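Predicted protease of the collagenase family (Methanopyrus kandleri, PDB 5D88) binds zinc and, as a U32-family TIM-barrel protein, probably hydrolyses peptide bonds. Local coordinates at residues L27-H32 with T55-Y60; D165-S170 with T194-V199. All blocks are in the same frame, centred on the assembly; numbering follows the deposited sequence.

Contact 1 of 2, residues L27-H32 with T55-Y60. With ACT (acetate ion), chain C.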
loop_
_atom_site.group_PDB
_atom_site.type_symbol
_atom_site.label_atom_id
_atom_site.label_comp_id
_atom_site.label_asym_id
_atom_site.label_seq_id
_atom_site.Cartn_x
_atom_site.Cartn_y
_atom_site.Cartn_z
ATOM N N LEU A 27 10.871 -20.508 2.671
ATOM C CA LEU A 27 9.747 -20.264 3.555
ATOM C C LEU A 27 9.407 -21.538 4.319
ATOM O O LEU A 27 9.415 -22.637 3.759
ATOM C CB LEU A 27 8.538 -19.802 2.727
ATOM C CG LEU A 27 7.262 -19.530 3.526
ATOM C CD1 LEU A 27 7.366 -18.241 4.329
ATOM C CD2 LEU A 27 6.051 -19.506 2.622
ATOM N N CYS A 28 9.103 -21.391 5.606
ATOM C CA CYS A 28 8.676 -22.526 6.413
ATOM C C CYS A 28 7.500 -22.089 7.268
ATOM O O CYS A 28 7.663 -21.237 8.154
ATOM C CB CYS A 28 9.829 -23.048 7.271
ATOM S SG CYS A 28 9.358 -24.418 8.281
ATOM N N CYS A 29 6.328 -22.692 7.016
ATOM C CA CYS A 29 5.083 -22.299 7.667
ATOM C C CYS A 29 4.612 -23.283 8.714
ATOM O O CYS A 29 3.595 -23.020 9.375
ATOM C CB CYS A 29 3.961 -22.126 6.645
ATOM S SG CYS A 29 4.261 -20.802 5.523
ATOM N N SER A 30 5.306 -24.399 8.883
ATOM C CA SER A 30 4.890 -25.412 9.841
ATOM C C SER A 30 6.087 -26.284 10.163
ATOM O O SER A 30 7.050 -26.357 9.399
ATOM C CB SER A 30 3.741 -26.276 9.305
ATOM O OG SER A 30 4.199 -27.158 8.299
ATOM N N ARG A 31 6.010 -26.944 11.316
ATOM C CA ARG A 31 7.027 -27.922 11.669
ATOM C C ARG A 31 7.175 -28.979 10.577
ATOM O O ARG A 31 8.288 -29.424 10.282
ATOM C CB ARG A 31 6.674 -28.563 13.011
ATOM C CG ARG A 31 7.573 -29.721 13.393
ATOM C CD ARG A 31 8.981 -29.244 13.685
ATOM N NE ARG A 31 9.851 -30.351 14.053
ATOM C CZ ARG A 31 10.447 -31.155 13.180
ATOM N NH1 ARG A 31 10.262 -30.982 11.873
ATOM N NH2 ARG A 31 11.228 -32.136 13.616
ATOM N N HIS A 32 6.069 -29.395 9.960
ATOM C CA HIS A 32 6.172 -30.425 8.931
ATOM C C HIS A 32 6.832 -29.888 7.661
ATOM O O HIS A 32 7.604 -30.600 7.010
ATOM C CB HIS A 32 4.790 -30.996 8.613
ATOM C CG HIS A 32 4.790 -31.930 7.446
ATOM N ND1 HIS A 32 5.381 -33.175 7.493
ATOM C CD2 HIS A 32 4.291 -31.796 6.195
ATOM C CE1 HIS A 32 5.235 -33.773 6.323
ATOM N NE2 HIS A 32 4.574 -32.958 5.520
ATOM N N THR A 55 2.776 -11.003 3.467
ATOM C CA THR A 55 2.902 -12.049 2.462
ATOM C C THR A 55 1.698 -12.977 2.565
ATOM O O THR A 55 1.275 -13.339 3.664
ATOM C CB THR A 55 4.212 -12.811 2.673
ATOM O OG1 THR A 55 5.323 -11.971 2.311
ATOM C CG2 THR A 55 4.303 -14.036 1.809
ATOM N N LEU A 56 1.139 -13.328 1.408
ATOM C CA LEU A 56 -0.111 -14.086 1.309
ATOM C C LEU A 56 0.206 -15.576 1.252
ATOM O O LEU A 56 0.718 -16.079 0.237
ATOM C CB LEU A 56 -0.907 -13.649 0.081
ATOM C CG LEU A 56 -1.264 -12.161 -0.022
ATOM C CD1 LEU A 56 -2.028 -11.843 -1.293
ATOM C CD2 LEU A 56 -2.057 -11.698 1.200
ATOM N N LEU A 57 -0.162 -16.292 2.305
ATOM C CA LEU A 57 0.212 -17.683 2.486
ATOM C C LEU A 57 -0.991 -18.590 2.657
ATOM O O LEU A 57 -2.078 -18.132 3.023
ATOM C CB LEU A 57 1.111 -17.841 3.715
ATOM C CG LEU A 57 2.382 -17.021 3.631
ATOM C CD1 LEU A 57 3.166 -17.180 4.924
ATOM C CD2 LEU A 57 3.219 -17.426 2.412
ATOM N N PRO A 58 -0.812 -19.898 2.417
ATOM C CA PRO A 58 -1.889 -20.880 2.671
ATOM C C PRO A 58 -2.188 -21.103 4.137
ATOM O O PRO A 58 -3.289 -21.549 4.480
ATOM C CB PRO A 58 -1.345 -22.175 2.054
ATOM C CG PRO A 58 -0.107 -21.856 1.377
ATOM C CD PRO A 58 0.379 -20.511 1.814
ATOM N N ARG A 59 -1.209 -20.885 5.002
ATOM C CA ARG A 59 -1.384 -21.082 6.431
ATOM C C ARG A 59 -0.298 -20.288 7.130
ATOM O O ARG A 59 0.769 -20.042 6.563
ATOM C CB ARG A 59 -1.320 -22.555 6.850
ATOM C CG ARG A 59 0.098 -23.145 6.987
ATOM C CD ARG A 59 0.113 -24.483 7.764
ATOM N NE ARG A 59 -0.584 -24.389 9.051
ATOM C CZ ARG A 59 -0.016 -24.212 10.248
ATOM N NH1 ARG A 59 1.308 -24.099 10.397
ATOM N NH2 ARG A 59 -0.798 -24.134 11.322
ATOM N N TYR A 60 -0.594 -19.884 8.354
ATOM C CA TYR A 60 0.307 -19.067 9.160
ATOM C C TYR A 60 0.488 -19.769 10.496
ATOM O O TYR A 60 -0.508 -20.165 11.125
ATOM C CB TYR A 60 -0.251 -17.660 9.375
ATOM C CG TYR A 60 -0.394 -16.862 8.115
ATOM C CD1 TYR A 60 -1.488 -17.055 7.264
ATOM C CD2 TYR A 60 0.551 -15.904 7.775
ATOM C CE1 TYR A 60 -1.631 -16.316 6.105
ATOM C CE2 TYR A 60 0.427 -15.161 6.593
ATOM C CZ TYR A 60 -0.669 -15.379 5.768
ATOM O OH TYR A 60 -0.832 -14.654 4.607
HETATM C C ACT C . 2.882 -12.828 -1.813
HETATM O O ACT C . 3.669 -12.259 -2.608
HETATM O OXT ACT C . 2.300 -12.089 -0.985
HETATM C CH3 ACT C . 2.628 -14.309 -1.876
#

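Contact 2 of 2, residues D165-S170 with T194-V199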
loop_
_atom_site.group_PDB
_atom_site.type_symbol
_atom_site.label_atom_id
_atom_site.label_comp_id
_atom_site.label_asym_id
_atom_site.label_seq_id
_atom_site.Cartn_x
_atom_site.Cartn_y
_atom_site.Cartn_z
ATOM N N ASP A 165 10.855 -6.119 -5.988
ATOM C CA ASP A 165 9.537 -6.535 -6.419
ATOM C C ASP A 165 9.683 -7.656 -7.450
ATOM O O ASP A 165 10.546 -7.579 -8.339
ATOM C CB ASP A 165 8.740 -5.378 -7.016
ATOM C CG ASP A 165 7.351 -5.820 -7.452
ATOM O OD1 ASP A 165 6.445 -5.869 -6.598
ATOM O OD2 ASP A 165 7.170 -6.167 -8.628
ATOM N N PRO A 166 8.872 -8.709 -7.359
ATOM C CA PRO A 166 9.056 -9.868 -8.250
ATOM C C PRO A 166 8.967 -9.548 -9.737
ATOM O O PRO A 166 9.456 -10.342 -10.566
ATOM C CB PRO A 166 7.932 -10.817 -7.811
ATOM C CG PRO A 166 7.694 -10.489 -6.438
ATOM C CD PRO A 166 7.922 -9.009 -6.277
ATOM N N ALA A 167 8.370 -8.417 -10.117
ATOM C CA ALA A 167 8.352 -8.053 -11.529
ATOM C C ALA A 167 9.754 -7.883 -12.092
ATOM O O ALA A 167 9.930 -7.983 -13.309
ATOM C CB ALA A 167 7.539 -6.774 -11.754
ATOM N N LEU A 168 10.755 -7.671 -11.243
ATOM C CA LEU A 168 12.134 -7.477 -11.688
ATOM C C LEU A 168 12.950 -8.763 -11.726
ATOM O O LEU A 168 14.147 -8.711 -12.033
ATOM C CB LEU A 168 12.834 -6.476 -10.773
ATOM C CG LEU A 168 12.578 -5.003 -11.083
ATOM C CD1 LEU A 168 11.117 -4.663 -10.922
ATOM C CD2 LEU A 168 13.417 -4.124 -10.179
ATOM N N ASN A 169 12.333 -9.909 -11.443
ATOM C CA ASN A 169 13.083 -11.134 -11.208
ATOM C C ASN A 169 13.860 -11.600 -12.428
ATOM O O ASN A 169 14.815 -12.366 -12.270
ATOM C CB ASN A 169 12.140 -12.246 -10.776
ATOM C CG ASN A 169 11.785 -12.171 -9.324
ATOM O OD1 ASN A 169 12.221 -11.259 -8.616
ATOM N ND2 ASN A 169 10.993 -13.138 -8.854
ATOM N N SER A 170 13.469 -11.188 -13.635
ATOM C CA SER A 170 14.206 -11.558 -14.839
ATOM C C SER A 170 14.693 -10.336 -15.603
ATOM O O SER A 170 15.035 -10.448 -16.784
ATOM C CB SER A 170 13.353 -12.429 -15.774
ATOM O OG SER A 170 13.080 -13.699 -15.222
ATOM N N THR A 194 3.686 -9.856 -7.627
ATOM C CA THR A 194 4.206 -8.532 -7.938
ATOM C C THR A 194 3.195 -7.451 -7.588
ATOM O O THR A 194 1.981 -7.641 -7.694
ATOM C CB THR A 194 4.580 -8.404 -9.417
ATOM O OG1 THR A 194 4.862 -7.035 -9.709
ATOM C CG2 THR A 194 3.481 -8.861 -10.333
ATOM N N PHE A 195 3.716 -6.303 -7.150
ATOM C CA PHE A 195 2.880 -5.148 -6.900
ATOM C C PHE A 195 2.181 -4.655 -8.160
ATOM O O PHE A 195 1.236 -3.864 -8.053
ATOM C CB PHE A 195 3.744 -4.038 -6.276
ATOM C CG PHE A 195 2.971 -3.054 -5.504
ATOM C CD1 PHE A 195 2.674 -3.290 -4.170
ATOM C CD2 PHE A 195 2.544 -1.879 -6.095
ATOM C CE1 PHE A 195 1.976 -2.373 -3.424
ATOM C CE2 PHE A 195 1.811 -0.953 -5.361
ATOM C CZ PHE A 195 1.528 -1.208 -4.016
ATOM N N ARG A 196 2.602 -5.124 -9.351
ATOM C CA ARG A 196 1.863 -4.856 -10.574
ATOM C C ARG A 196 0.484 -5.499 -10.573
ATOM O O ARG A 196 -0.365 -5.105 -11.383
ATOM C CB ARG A 196 2.667 -5.344 -11.777
ATOM C CG ARG A 196 3.880 -4.471 -12.029
ATOM C CD ARG A 196 4.643 -4.862 -13.234
ATOM N NE ARG A 196 5.835 -4.017 -13.323
ATOM C CZ ARG A 196 6.783 -4.125 -14.253
ATOM N NH1 ARG A 196 6.708 -5.056 -15.202
ATOM N NH2 ARG A 196 7.823 -3.297 -14.222
ATOM N N ASP A 197 0.258 -6.484 -9.706
ATOM C CA ASP A 197 -1.059 -7.074 -9.530
ATOM C C ASP A 197 -2.045 -5.981 -9.128
ATOM O O ASP A 197 -1.767 -5.198 -8.212
ATOM C CB ASP A 197 -0.978 -8.179 -8.456
ATOM C CG ASP A 197 -2.306 -8.833 -8.139
ATOM O OD1 ASP A 197 -3.142 -8.217 -7.461
ATOM O OD2 ASP A 197 -2.492 -10.008 -8.524
ATOM N N PRO A 198 -3.216 -5.924 -9.735
ATOM C CA PRO A 198 -4.082 -4.753 -9.505
ATOM C C PRO A 198 -4.534 -4.533 -8.053
ATOM O O PRO A 198 -4.767 -3.388 -7.660
ATOM C CB PRO A 198 -5.278 -5.034 -10.419
ATOM C CG PRO A 198 -5.277 -6.562 -10.600
ATOM C CD PRO A 198 -3.804 -6.878 -10.702
ATOM N N VAL A 199 -4.688 -5.574 -7.240
ATOM C CA VAL A 199 -5.270 -5.406 -5.911
ATOM C C VAL A 199 -4.358 -5.914 -4.799
ATOM O O VAL A 199 -4.735 -5.840 -3.627
ATOM C CB VAL A 199 -6.670 -6.046 -5.817
ATOM C CG1 VAL A 199 -7.541 -5.612 -6.988
ATOM C CG2 VAL A 199 -6.595 -7.493 -5.761
#

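Contact 1 of 2, residues L27-H32 with T55-Y60
Arg59 starts from the crowded rotamer, CG lying between the backbone N and the carbonyl carbon (chi1 80°), and its chain bends at chi3 (-52°), which brings the guanidinium round to the carbonyl of Cys29 and the CB of Ser30. Leu27, with CG anti to its backbone N, and Leu57, with CG anti to its carbonyl carbon, reach for one another tip to tip.

The polar link is a single weak hydrogen bond. NH1 of Arg59 meets Cys29 O at 2.7 Å, near the plane of the guanidinium, but the N-H...O angle of 124° shows how bent the approach is. Arg59 NH1 also passes Ser30 CB at 3.4 Å. It also forms a salt bridge with Glu65, probably the stronger hold on this charge. Ser30 sends OG the other way, to cap His33 N at the start of the short helix 31-34.

Beneath the arginine the contact is apolar. Leu57 divides its two methyls between two partners: CD2 touches Leu27 CD2 at 3.5 Å, while CD1 lies 3.8 Å from Cys29 SG. Cys29 CB packs beside the aliphatic start of the arginine, 4.0 Å from Arg59 CG.

Within 55-60, the Tyr60 hydroxyl ties the loop to itself. Tyr60 OH donates to an in-plane lone pair of Thr55 O at 2.7 Å. Leu57 N gives its hydrogen to Tyr60 OH at 2.9 Å, and Leu57 CB lies over one face of the ring, toward its rim.

Leu27 is the last residue of barrel strand 23-27, bonded through its backbone to Ile247 of strand 244-247, and Cys28 bonds to Val45 of strand 43-47. The loop 55-60, on its way from strand 43-47 to helix 63-75, thus packs over the end of the first strand, with Leu56 and Tyr60 touching helix 200-213.

Contact 2 of 2, residues D165-S170 with T194-V199
Hydrogen bonds from one carboxylate carry most of this contact. Asp165 holds CG anti to its backbone N (chi1 -179°) and points both oxygens at the start of 194-199. Asp165 OD1 accepts from Phe195 N at 2.8 Å on its syn lone pair, in a nearly straight bond (171°). OD2 uses its own syn lone pair for the hydroxyl of Thr194, Thr194 OG1 to Asp165 OD2 2.7 Å. A second donor comes from its own segment: Ala167 N, 3.0 Å from Asp165 OD2, approaches from above the carboxylate plane. Three donors thus grip the two oxygens and fix the rotation of the group; they would be expected to favour its charged form.

The Thr194 hydroxyl works in both directions. Anti to the backbone N, it donates to Asp165, and Thr194 OG1 accepts from Arg196 N at 3.0 Å, within a type I beta turn from Thr194 to Asp197, whose own bond runs from Asp197 N to Thr194 O.

Van der Waals contacts fill in around the bonds. Ala167 CB sits 3.4 Å from Thr194 OG1 and lies over one face of the Arg196 guanidinium, offset toward its rim, with Arg196 NE 3.6 Å away. The arginine chain runs extended from CG to NE to reach it. Pro166 packs more loosely, Pro166 CD 4.1 Å from Thr194 CA.

At the subunit interface, the Phe195 ring meets Phe195 of the second subunit, and Phe195 O accepts from Lys150 of that same subunit.

An Asx turn (Asp165, Ala167) and an ST turn (Thr194, Arg196) are thus joined by the Thr194-Asp165 bond. Their loops follow adjacent barrel strands 161-163 and 185-190, the second by way of strand 192-193, at the C-terminal strand ends where TIM-barrel sites generally lie; helix 200-213, which follows, carries the zinc ligand His209.

How the contacts relate
Both contacts are largely buried and join connections around the same barrel, but their centres lie 21 Å apart and they do not touch. None of contact 1's touching residues is exposed, while contact 2 has one exposed member, Arg196, at its edge. Contact 1 belongs to the early part of the chain, with strands 23-27 and 43-47; contact 2 follows strands 161-163 and 192-193. Helix 200-213 relates them: side chains of 55-60 lie against it, and 194-199 leads into it. In contact 1 methyls and a thiol pack under one weak hydrogen bond, whereas contact 2 depends on a carboxylate held by three donors, one of them nearly straight. Contact 2 alone borders the second subunit.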